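Local coordinates for protein xyloglucanase (Paenibacillus pabuli, PDB 2JEP) that is a glycoside hydrolase family 5 xyloglucanase that hydrolyses the plant cell-wall polysaccharide xyloglucan, probably by cleaving the beta-1,4-glucan backbone, at residues T151-K156 against N200-I205. Numbering follows the deposited sequence.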
ATOM      1  N   THR A 151       2.833 -23.545 -10.550  1.00  9.54           N
ATOM      2  CA  THR A 151       4.242 -23.852 -10.391  1.00  9.39           C
ATOM      3  C   THR A 151       5.113 -22.749 -10.985  1.00  9.37           C
ATOM      4  O   THR A 151       6.055 -22.299 -10.344  1.00  9.65           O
ATOM      5  CB  THR A 151       4.561 -25.190 -11.038  1.00 10.09           C
ATOM      6  OG1 THR A 151       3.839 -26.205 -10.347  1.00 12.54           O
ATOM      7  CG2 THR A 151       6.068 -25.486 -10.995  1.00 11.04           C
ATOM      8  N   ALA A 152       4.816 -22.318 -12.206  1.00  9.43           N
ATOM      9  CA  ALA A 152       5.606 -21.275 -12.837  1.00  9.46           C
ATOM     10  C   ALA A 152       5.391 -19.948 -12.123  1.00  9.08           C
ATOM     11  O   ALA A 152       6.332 -19.193 -11.952  1.00  9.53           O
ATOM     12  CB  ALA A 152       5.272 -21.154 -14.327  1.00 11.04           C
ATOM     13  N   ILE A 153       4.150 -19.633 -11.753  1.00  8.47           N
ATOM     14  CA  ILE A 153       3.914 -18.365 -11.031  1.00  8.56           C
ATOM     15  C   ILE A 153       4.754 -18.318  -9.748  1.00  7.96           C
ATOM     16  O   ILE A 153       5.410 -17.313  -9.450  1.00  8.24           O
ATOM     17  CB  ILE A 153       2.438 -18.184 -10.701  1.00  8.60           C
ATOM     18  CG1 ILE A 153       1.622 -17.983 -12.000  1.00  8.96           C
ATOM     19  CG2 ILE A 153       2.220 -17.028  -9.734  1.00  8.55           C
ATOM     20  CD1 ILE A 153       0.076 -18.110 -11.785  1.00 10.41           C
ATOM     21  N   LYS A 154       4.719 -19.398  -8.979  1.00  7.77           N
ATOM     22  CA  LYS A 154       5.427 -19.434  -7.710  1.00  8.33           C
ATOM     23  C   LYS A 154       6.929 -19.391  -7.867  1.00  8.28           C
ATOM     24  O   LYS A 154       7.614 -18.737  -7.063  1.00  9.15           O
ATOM     25  CB  LYS A 154       5.019 -20.667  -6.912  1.00  8.29           C
ATOM     26  CG  LYS A 154       3.595 -20.575  -6.387  1.00  8.91           C
ATOM     27  CD  LYS A 154       3.154 -21.898  -5.770  1.00  9.12           C
ATOM     28  CE  LYS A 154       1.800 -21.802  -5.141  1.00 10.04           C
ATOM     29  NZ  LYS A 154       1.429 -23.097  -4.482  1.00 11.75           N
ATOM     30  N   GLU A 155       7.453 -20.065  -8.895  1.00  8.98           N
ATOM     31  CA  GLU A 155       8.880 -20.011  -9.116  1.00  9.28           C
ATOM     32  C   GLU A 155       9.342 -18.645  -9.598  1.00  9.24           C
ATOM     33  O   GLU A 155      10.357 -18.141  -9.163  1.00 10.03           O
ATOM     34  CB  GLU A 155       9.286 -21.107 -10.116  1.00 10.41           C
ATOM     35  CG  GLU A 155      10.760 -21.176 -10.458  1.00 11.73           C
ATOM     36  CD  GLU A 155      11.671 -21.588  -9.339  1.00 15.36           C
ATOM     37  OE1 GLU A 155      11.193 -22.189  -8.351  1.00 16.99           O
ATOM     38  OE2 GLU A 155      12.915 -21.331  -9.485  1.00 17.96           O
ATOM     39  N   LYS A 156       8.590 -18.047 -10.503  1.00  9.09           N
ATOM     40  CA  LYS A 156       8.886 -16.700 -10.968  1.00  9.17           C
ATOM     41  C   LYS A 156       8.872 -15.727  -9.806  1.00  8.52           C
ATOM     42  O   LYS A 156       9.754 -14.889  -9.661  1.00  9.24           O
ATOM     43  CB  LYS A 156       7.865 -16.303 -12.023  1.00  9.29           C
ATOM     44  CG  LYS A 156       8.063 -14.927 -12.670  1.00  9.07           C
ATOM     45  CD  LYS A 156       7.137 -14.774 -13.881  1.00 10.07           C
ATOM     46  CE  LYS A 156       7.225 -13.424 -14.541  1.00 10.85           C
ATOM     47  NZ  LYS A 156       6.427 -13.422 -15.812  1.00 15.01           N
ATOM     48  N   ASN A 200      -2.006 -17.201   0.107  1.00  6.22           N
ATOM     49  CA  ASN A 200      -1.246 -17.507   1.318  1.00  6.79           C
ATOM     50  C   ASN A 200       0.105 -18.127   0.969  1.00  6.92           C
ATOM     51  O   ASN A 200       1.118 -17.852   1.617  1.00  7.59           O
ATOM     52  CB  ASN A 200      -2.027 -18.449   2.238  1.00  6.56           C
ATOM     53  CG  ASN A 200      -3.288 -17.839   2.825  1.00  7.52           C
ATOM     54  OD1 ASN A 200      -3.318 -16.657   3.200  1.00  7.74           O
ATOM     55  ND2 ASN A 200      -4.322 -18.678   2.993  1.00  7.36           N
ATOM     56  N   ALA A 201       0.116 -18.963  -0.070  1.00  7.07           N
ATOM     57  CA  ALA A 201       1.368 -19.574  -0.521  1.00  7.12           C
ATOM     58  C   ALA A 201       2.343 -18.514  -1.001  1.00  7.06           C
ATOM     59  O   ALA A 201       3.529 -18.593  -0.715  1.00  7.93           O
ATOM     60  CB  ALA A 201       1.107 -20.619  -1.601  1.00  8.09           C
ATOM     61  N   TYR A 202       1.859 -17.514  -1.742  1.00  7.12           N
ATOM     62  CA  TYR A 202       2.738 -16.432  -2.188  1.00  7.03           C
ATOM     63  C   TYR A 202       3.326 -15.730  -0.965  1.00  7.04           C
ATOM     64  O   TYR A 202       4.526 -15.470  -0.903  1.00  7.46           O
ATOM     65  CB  TYR A 202       2.021 -15.415  -3.093  1.00  6.93           C
ATOM     66  CG  TYR A 202       1.299 -15.965  -4.303  1.00  6.90           C
ATOM     67  CD1 TYR A 202       1.631 -17.184  -4.874  1.00  7.03           C
ATOM     68  CD2 TYR A 202       0.275 -15.231  -4.903  1.00  6.81           C
ATOM     69  CE1 TYR A 202       0.933 -17.678  -5.945  1.00  7.46           C
ATOM     70  CE2 TYR A 202      -0.429 -15.719  -5.983  1.00  7.06           C
ATOM     71  CZ  TYR A 202      -0.110 -16.952  -6.509  1.00  7.36           C
ATOM     72  OH  TYR A 202      -0.837 -17.430  -7.561  1.00  8.88           O
ATOM     73  N   ASN A 203       2.487 -15.400   0.014  1.00  6.18           N
ATOM     74  CA  ASN A 203       3.035 -14.706   1.189  1.00  6.44           C
ATOM     75  C   ASN A 203       4.113 -15.547   1.870  1.00  6.41           C
ATOM     76  O   ASN A 203       5.122 -15.003   2.306  1.00  7.00           O
ATOM     77  CB  ASN A 203       1.945 -14.345   2.204  1.00  6.46           C
ATOM     78  CG  ASN A 203       1.154 -13.107   1.818  1.00  6.76           C
ATOM     79  OD1 ASN A 203       1.663 -12.233   1.129  1.00  7.37           O
ATOM     80  ND2 ASN A 203      -0.090 -13.003   2.306  1.00  7.29           N
ATOM     81  N   GLN A 204       3.889 -16.852   1.965  1.00  6.71           N
ATOM     82  CA  GLN A 204       4.879 -17.739   2.624  1.00  7.12           C
ATOM     83  C   GLN A 204       6.183 -17.812   1.842  1.00  7.23           C
ATOM     84  O   GLN A 204       7.273 -17.760   2.405  1.00  7.75           O
ATOM     85  CB  GLN A 204       4.283 -19.129   2.828  1.00  7.34           C
ATOM     86  CG  GLN A 204       5.174 -20.010   3.703  1.00  8.16           C
ATOM     87  CD  GLN A 204       5.272 -19.445   5.109  1.00  7.88           C
ATOM     88  OE1 GLN A 204       4.280 -19.438   5.853  1.00  9.53           O
ATOM     89  NE2 GLN A 204       6.442 -18.914   5.468  1.00  9.35           N
ATOM     90  N   ILE A 205       6.067 -17.976   0.526  1.00  6.96           N
ATOM     91  CA  ILE A 205       7.248 -17.980  -0.358  1.00  7.58           C
ATOM     92  C   ILE A 205       8.033 -16.681  -0.235  1.00  7.57           C
ATOM     93  O   ILE A 205       9.280 -16.683  -0.139  1.00  7.95           O
ATOM     94  CB  ILE A 205       6.817 -18.225  -1.842  1.00  7.97           C
ATOM     95  CG1 ILE A 205       6.303 -19.659  -2.009  1.00 10.13           C
ATOM     96  CG2 ILE A 205       7.984 -17.981  -2.809  1.00  9.20           C
ATOM     97  CD1 ILE A 205       5.424 -19.855  -3.256  1.00 10.98           C
TER
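K154 and Y202 meet where two helical segments, 151-156 and 200-205, run side by side; the segment axes approach to 10.6 Å at a crossing angle of -30°, and the CA atoms of K154 and Y202 are 6.8 Å apart. The pair illustrates how neighbouring helices pack round the outside of a (beta/alpha)8 TIM barrel: helix 150-167 follows barrel strand 125-128, helix 193-211 follows the adjacent strand 175-178, and no hydrogen bond links the two segments. What joins them is largely the aliphatic part of a lysine. A chi1 of -71° sets K154 CG anti to the carbonyl carbon, and the extended chain beyond it carries CE to the second helix. CD1 of I205 rests against the start of this chain, 3.7 Å from K154 CG, the two side chains crossing at about a right angle. Farther out, K154 CE meets the methyl CB of A201 at 3.8 Å, with NZ beside the same methyl. K154 CG also meets the edge of the Y202 ring, near its plane, 4.0 Å from CE1. An alanine in place of K154 would probably leave the A201 methyl without its partner on the first segment and open a gap between I205 CD1 and the Y202 ring edge. The phenol reaches on to I153, and its hydroxyl is held by a hydrogen bond between Y202 OH and OE1 of Q150, the residue just before the segment. Approaching the ring obliquely, I153 CG2 lies 4.0 Å from Y202 CZ and 3.8 Å from Y202 OH.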